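Fumarate lyase (Mesorhizobium sp., PDB 3C8T) belongs to the fumarate lyase family, whose members are largely helical proteins, and is seen here as an assembly of four chains. Local coordinates at residues V35-A40 and W100-Q105; L186-S191 and R209-E214. One frame throughout, in Å; residues are numbered along the deposited sequence.

Interaction 1: V35-A40 and W100-Q105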
loop_
_atom_site.group_PDB
_atom_site.type_symbol
_atom_site.label_atom_id
_atom_site.label_comp_id
_atom_site.label_asym_id
_atom_site.label_seq_id
_atom_site.Cartn_x
_atom_site.Cartn_y
_atom_site.Cartn_z
ATOM N N VAL A 35 -4.715 -38.882 2.530
ATOM C CA VAL A 35 -4.727 -40.106 3.325
ATOM C C VAL A 35 -5.758 -39.980 4.420
ATOM O O VAL A 35 -6.528 -40.914 4.659
ATOM C CB VAL A 35 -3.330 -40.380 3.977
ATOM C CG1 VAL A 35 -3.414 -41.464 5.080
ATOM C CG2 VAL A 35 -2.333 -40.761 2.937
ATOM N N ALA A 36 -5.785 -38.826 5.084
ATOM C CA ALA A 36 -6.737 -38.593 6.153
ATOM C C ALA A 36 -8.139 -38.589 5.566
ATOM O O ALA A 36 -9.082 -39.070 6.201
ATOM C CB ALA A 36 -6.432 -37.288 6.881
ATOM N N LEU A 37 -8.294 -38.083 4.346
ATOM C CA LEU A 37 -9.626 -38.068 3.704
ATOM C C LEU A 37 -10.129 -39.489 3.455
ATOM O O LEU A 37 -11.298 -39.788 3.725
ATOM C CB LEU A 37 -9.610 -37.272 2.407
ATOM C CG LEU A 37 -10.884 -37.284 1.543
ATOM C CD1 LEU A 37 -12.093 -36.627 2.225
ATOM C CD2 LEU A 37 -10.577 -36.623 0.256
ATOM N N ALA A 38 -9.232 -40.352 2.968
ATOM C CA ALA A 38 -9.524 -41.789 2.745
ATOM C C ALA A 38 -9.938 -42.479 4.032
ATOM O O ALA A 38 -10.905 -43.254 4.038
ATOM C CB ALA A 38 -8.318 -42.501 2.152
ATOM N N ARG A 39 -9.216 -42.179 5.115
ATOM C CA ARG A 39 -9.496 -42.765 6.417
ATOM C C ARG A 39 -10.825 -42.329 6.969
ATOM O O ARG A 39 -11.598 -43.151 7.486
ATOM C CB ARG A 39 -8.421 -42.374 7.418
ATOM C CG ARG A 39 -7.977 -43.529 8.273
ATOM C CD ARG A 39 -6.752 -44.178 7.665
ATOM N NE ARG A 39 -5.632 -43.228 7.625
ATOM C CZ ARG A 39 -4.864 -42.918 8.671
ATOM N NH1 ARG A 39 -5.074 -43.494 9.858
ATOM N NH2 ARG A 39 -3.875 -42.035 8.523
ATOM N N ALA A 40 -11.089 -41.027 6.880
ATOM C CA ALA A 40 -12.376 -40.470 7.271
ATOM C C ALA A 40 -13.523 -41.151 6.500
ATOM O O ALA A 40 -14.562 -41.452 7.054
ATOM C CB ALA A 40 -12.393 -38.945 7.054
ATOM N N TRP A 100 -11.673 -38.573 -3.211
ATOM C CA TRP A 100 -13.057 -38.960 -3.520
ATOM C C TRP A 100 -13.943 -37.851 -3.030
ATOM O O TRP A 100 -14.058 -37.642 -1.825
ATOM C CB TRP A 100 -13.373 -40.261 -2.786
ATOM C CG TRP A 100 -14.703 -40.903 -3.057
ATOM C CD1 TRP A 100 -15.894 -40.675 -2.397
ATOM C CD2 TRP A 100 -14.971 -41.924 -4.019
ATOM N NE1 TRP A 100 -16.889 -41.475 -2.916
ATOM C CE2 TRP A 100 -16.348 -42.261 -3.903
ATOM C CE3 TRP A 100 -14.184 -42.587 -4.968
ATOM C CZ2 TRP A 100 -16.953 -43.241 -4.705
ATOM C CZ3 TRP A 100 -14.781 -43.556 -5.767
ATOM C CH2 TRP A 100 -16.164 -43.878 -5.622
ATOM N N GLY A 101 -14.530 -37.104 -3.962
ATOM C CA GLY A 101 -15.404 -35.989 -3.623
ATOM C C GLY A 101 -14.673 -34.681 -3.349
ATOM O O GLY A 101 -15.321 -33.663 -3.166
ATOM N N ALA A 102 -13.338 -34.726 -3.335
ATOM C CA ALA A 102 -12.455 -33.566 -3.174
ATOM C C ALA A 102 -12.304 -32.703 -4.434
ATOM O O ALA A 102 -12.368 -33.212 -5.541
ATOM C CB ALA A 102 -11.058 -34.038 -2.715
ATOM N N THR A 103 -12.089 -31.396 -4.242
ATOM C CA THR A 103 -11.566 -30.530 -5.281
ATOM C C THR A 103 -10.114 -30.110 -4.907
ATOM O O THR A 103 -9.660 -30.253 -3.750
ATOM C CB THR A 103 -12.481 -29.292 -5.562
ATOM O OG1 THR A 103 -12.048 -28.632 -6.769
ATOM C CG2 THR A 103 -12.426 -28.259 -4.412
ATOM N N THR A 104 -9.392 -29.610 -5.899
ATOM C CA THR A 104 -8.027 -29.113 -5.741
ATOM C C THR A 104 -7.842 -28.081 -4.602
ATOM O O THR A 104 -6.964 -28.265 -3.738
ATOM C CB THR A 104 -7.515 -28.583 -7.100
ATOM O OG1 THR A 104 -7.383 -29.703 -7.966
ATOM C CG2 THR A 104 -6.152 -27.883 -6.965
ATOM N N GLN A 105 -8.674 -27.032 -4.574
ATOM C CA GLN A 105 -8.568 -26.041 -3.470
ATOM C C GLN A 105 -8.807 -26.600 -2.053
ATOM O O GLN A 105 -8.305 -26.039 -1.039
ATOM C CB GLN A 105 -9.474 -24.834 -3.713
ATOM C CG GLN A 105 -9.016 -23.597 -2.961
ATOM C CD GLN A 105 -9.990 -22.431 -3.067
ATOM O OE1 GLN A 105 -11.009 -22.514 -3.768
ATOM N NE2 GLN A 105 -9.687 -21.343 -2.363
#
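Trp100 meets helix 23-43 through its backbone: the amide N lies 4.1 Å from Leu37 CD2, a van der Waals contact of a methyl with the main chain. With CG anti to the backbone N (chi1 -175°), the indole leads away from 35-40, its side chain coming no nearer than 5.5 Å to that segment, and packs on Leu200 and on Arg379 of the second subunit. The Trp100 carbonyl O takes a hydrogen bond from Gln41 NE2, just beyond 35-40 on the same helix. Gly101 turns the chain with a positive phi of 84°. Residues 100-103 form the loop that leads into the long helix 104-140, laid against helix 23-43 in the mainly helical fold of the fumarate lyase family. Ala102 follows, its CB directed toward the helix and resting 4.0 Å from Leu37 CD2. One leucine methyl therefore serves both Trp100 and Ala102, in a small interface of 90 Å². Next, Thr103 occupies the N-cap position of helix 104-140, though its side chain makes no capping bond; its backbone N is bonded to Asp106 OD2.

Interaction 2: L186-S191 and R209-E214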
loop_
_atom_site.group_PDB
_atom_site.type_symbol
_atom_site.label_atom_id
_atom_site.label_comp_id
_atom_site.label_asym_id
_atom_site.label_seq_id
_atom_site.Cartn_x
_atom_site.Cartn_y
_atom_site.Cartn_z
ATOM N N LEU A 186 -7.140 -22.143 11.932
ATOM C CA LEU A 186 -6.786 -23.583 11.879
ATOM C C LEU A 186 -8.006 -24.500 11.744
ATOM O O LEU A 186 -8.356 -25.252 12.669
ATOM C CB LEU A 186 -5.856 -23.996 13.023
ATOM C CG LEU A 186 -4.523 -23.217 13.089
ATOM C CD1 LEU A 186 -3.762 -23.577 14.376
ATOM C CD2 LEU A 186 -3.627 -23.455 11.857
ATOM N N VAL A 187 -8.617 -24.447 10.567
ATOM C CA VAL A 187 -9.799 -25.224 10.259
ATOM C C VAL A 187 -9.558 -25.896 8.940
ATOM O O VAL A 187 -8.805 -25.401 8.103
ATOM C CB VAL A 187 -11.133 -24.371 10.184
ATOM C CG1 VAL A 187 -11.552 -23.867 11.548
ATOM C CG2 VAL A 187 -11.034 -23.221 9.207
ATOM N N VAL A 188 -10.189 -27.057 8.771
ATOM C CA VAL A 188 -10.081 -27.870 7.558
ATOM C C VAL A 188 -10.754 -27.144 6.404
ATOM O O VAL A 188 -11.716 -26.367 6.612
ATOM C CB VAL A 188 -10.735 -29.292 7.820
ATOM C CG1 VAL A 188 -12.295 -29.301 7.622
ATOM C CG2 VAL A 188 -10.096 -30.324 6.968
ATOM N N GLU A 189 -10.273 -27.371 5.189
ATOM C CA GLU A 189 -11.113 -27.063 4.027
ATOM C C GLU A 189 -11.487 -28.363 3.288
ATOM O O GLU A 189 -10.603 -29.033 2.735
ATOM C CB GLU A 189 -10.428 -26.110 3.045
ATOM C CG GLU A 189 -11.335 -25.760 1.872
ATOM C CD GLU A 189 -12.107 -24.484 2.110
ATOM O OE1 GLU A 189 -13.262 -24.599 2.527
ATOM O OE2 GLU A 189 -11.557 -23.378 1.903
ATOM N N PHE A 190 -12.772 -28.724 3.297
ATOM C CA PHE A 190 -13.232 -29.829 2.460
ATOM C C PHE A 190 -14.671 -29.600 2.021
ATOM O O PHE A 190 -15.634 -29.840 2.803
ATOM C CB PHE A 190 -13.086 -31.190 3.167
ATOM C CG PHE A 190 -13.463 -32.343 2.293
ATOM C CD1 PHE A 190 -12.639 -32.723 1.234
ATOM C CD2 PHE A 190 -14.662 -33.029 2.515
ATOM C CE1 PHE A 190 -13.000 -33.773 0.406
ATOM C CE2 PHE A 190 -15.051 -34.061 1.706
ATOM C CZ PHE A 190 -14.231 -34.460 0.639
ATOM N N SER A 191 -14.827 -29.089 0.797
ATOM C CA SER A 191 -16.165 -28.727 0.323
ATOM C C SER A 191 -16.421 -29.021 -1.141
ATOM O O SER A 191 -17.514 -28.785 -1.625
ATOM C CB SER A 191 -16.477 -27.253 0.601
ATOM O OG SER A 191 -16.651 -27.010 1.993
ATOM N N ARG A 209 -16.277 -33.067 8.843
ATOM C CA ARG A 209 -16.056 -33.168 10.281
ATOM C C ARG A 209 -15.108 -34.298 10.699
ATOM O O ARG A 209 -14.235 -34.094 11.542
ATOM C CB ARG A 209 -17.399 -33.346 10.980
ATOM C CG ARG A 209 -18.250 -32.111 10.919
ATOM C CD ARG A 209 -19.691 -32.448 11.222
ATOM N NE ARG A 209 -20.531 -31.250 11.147
ATOM C CZ ARG A 209 -21.852 -31.289 10.995
ATOM N NH1 ARG A 209 -22.472 -32.463 10.884
ATOM N NH2 ARG A 209 -22.550 -30.158 10.929
ATOM N N GLU A 210 -15.290 -35.490 10.133
ATOM C CA GLU A 210 -14.348 -36.582 10.365
ATOM C C GLU A 210 -12.912 -36.243 9.973
ATOM O O GLU A 210 -11.957 -36.595 10.673
ATOM C CB GLU A 210 -14.787 -37.852 9.642
ATOM C CG GLU A 210 -15.561 -38.776 10.509
ATOM C CD GLU A 210 -14.875 -39.013 11.859
ATOM O OE1 GLU A 210 -13.802 -39.684 11.896
ATOM O OE2 GLU A 210 -15.419 -38.511 12.875
ATOM N N LEU A 211 -12.781 -35.581 8.835
ATOM C CA LEU A 211 -11.499 -35.152 8.302
ATOM C C LEU A 211 -10.809 -34.128 9.210
ATOM O O LEU A 211 -9.616 -34.207 9.421
ATOM C CB LEU A 211 -11.688 -34.604 6.889
ATOM C CG LEU A 211 -10.469 -34.030 6.170
ATOM C CD1 LEU A 211 -9.475 -35.116 5.938
ATOM C CD2 LEU A 211 -10.901 -33.434 4.845
ATOM N N ALA A 212 -11.567 -33.201 9.771
ATOM C CA ALA A 212 -11.011 -32.236 10.715
ATOM C C ALA A 212 -10.408 -33.003 11.911
ATOM O O ALA A 212 -9.308 -32.704 12.386
ATOM C CB ALA A 212 -12.089 -31.282 11.164
ATOM N N ARG A 213 -11.136 -34.023 12.361
ATOM C CA ARG A 213 -10.738 -34.806 13.501
ATOM C C ARG A 213 -9.455 -35.538 13.191
ATOM O O ARG A 213 -8.539 -35.498 13.985
ATOM C CB ARG A 213 -11.864 -35.751 13.905
ATOM C CG ARG A 213 -11.742 -36.277 15.320
ATOM C CD ARG A 213 -13.081 -36.804 15.851
ATOM N NE ARG A 213 -13.393 -38.204 15.510
ATOM C CZ ARG A 213 -12.519 -39.157 15.180
ATOM N NH1 ARG A 213 -11.215 -38.914 15.129
ATOM N NH2 ARG A 213 -12.959 -40.378 14.901
ATOM N N GLU A 214 -9.369 -36.168 12.023
ATOM C CA GLU A 214 -8.174 -36.915 11.624
ATOM C C GLU A 214 -6.919 -36.050 11.602
ATOM O O GLU A 214 -5.832 -36.526 11.868
ATOM C CB GLU A 214 -8.338 -37.487 10.208
ATOM C CG GLU A 214 -8.796 -38.907 10.105
ATOM C CD GLU A 214 -7.882 -39.875 10.865
ATOM O OE1 GLU A 214 -8.392 -40.528 11.802
ATOM O OE2 GLU A 214 -6.661 -39.974 10.549
#
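Val188 and Ala212 mark the nearest backbone approach, with CA atoms 5.5 Å apart, where the non-regular segment 186-191 passes helix 204-215. The small side chain of Ala212 is consistent with this closeness: Val188 CG1 lies 4.1 Å from Ala212 CB, and Val188 CB is equally near to that methyl. The other valine branch, CG2, reaches the neighbouring side chain and comes 3.8 Å from Leu211 CG. With chi1 at 84°, CG1 stands between the backbone N and the carbonyl carbon while CG2 is anti to N; this setting directs CG1 to Ala212 and CG2 to Leu211. Leu211 reaches onward with CD2, which meets Phe190 CB at 3.6 Å and Phe190 CG at 3.8 Å. This methyl therefore lies by the root of the aromatic side chain, approaching the ring obliquely, and the leucine and phenylalanine side chains cross at about a right angle. Leu211 is thus shared by Val188 and Phe190, two residues apart in an extended chain; the side chain of the intervening Glu189 sets off away from the helix. All four touching residues are buried, and the contact covers 180 Å². The main chain finds its polar partners nearby: Val188 O accepts from Trp224 NE1, and Phe190 O from Gln208 NE2. Glu210 and Glu214 of helix 204-215 form salt bridges with Arg43, the last residue of helix 23-43. In the fold, 186-191 leaves the end of helix 160-185 and runs between helix 104-140, where Val188 touches Thr110 and Phe190 touches Asp106, and helix 204-215, which in turn packs on helix 23-43.

Interactions 1 and 2 adjoin, their centres 10 Å apart, and meet in a shared packing region around Leu37 and Phe190. Leu37 CD1 lies 3.4 Å from Phe190 CZ, while its other methyl serves interaction 1. The phenylalanine ring also reaches the loop before helix 104-140, with CE1 3.6 Å from Ala102 CA, so it borders both segments of interaction 1. Helices 23-43 and 204-215 meet directly as well: Leu211 CD1 is 3.6 Å from Leu37 N, and Ala40 CB is 3.7 Å from Glu210 CB. The two contacts follow in series along the chain, and the contact centres lie 33 and 27 Å from the centre of the chain, on the same side of it.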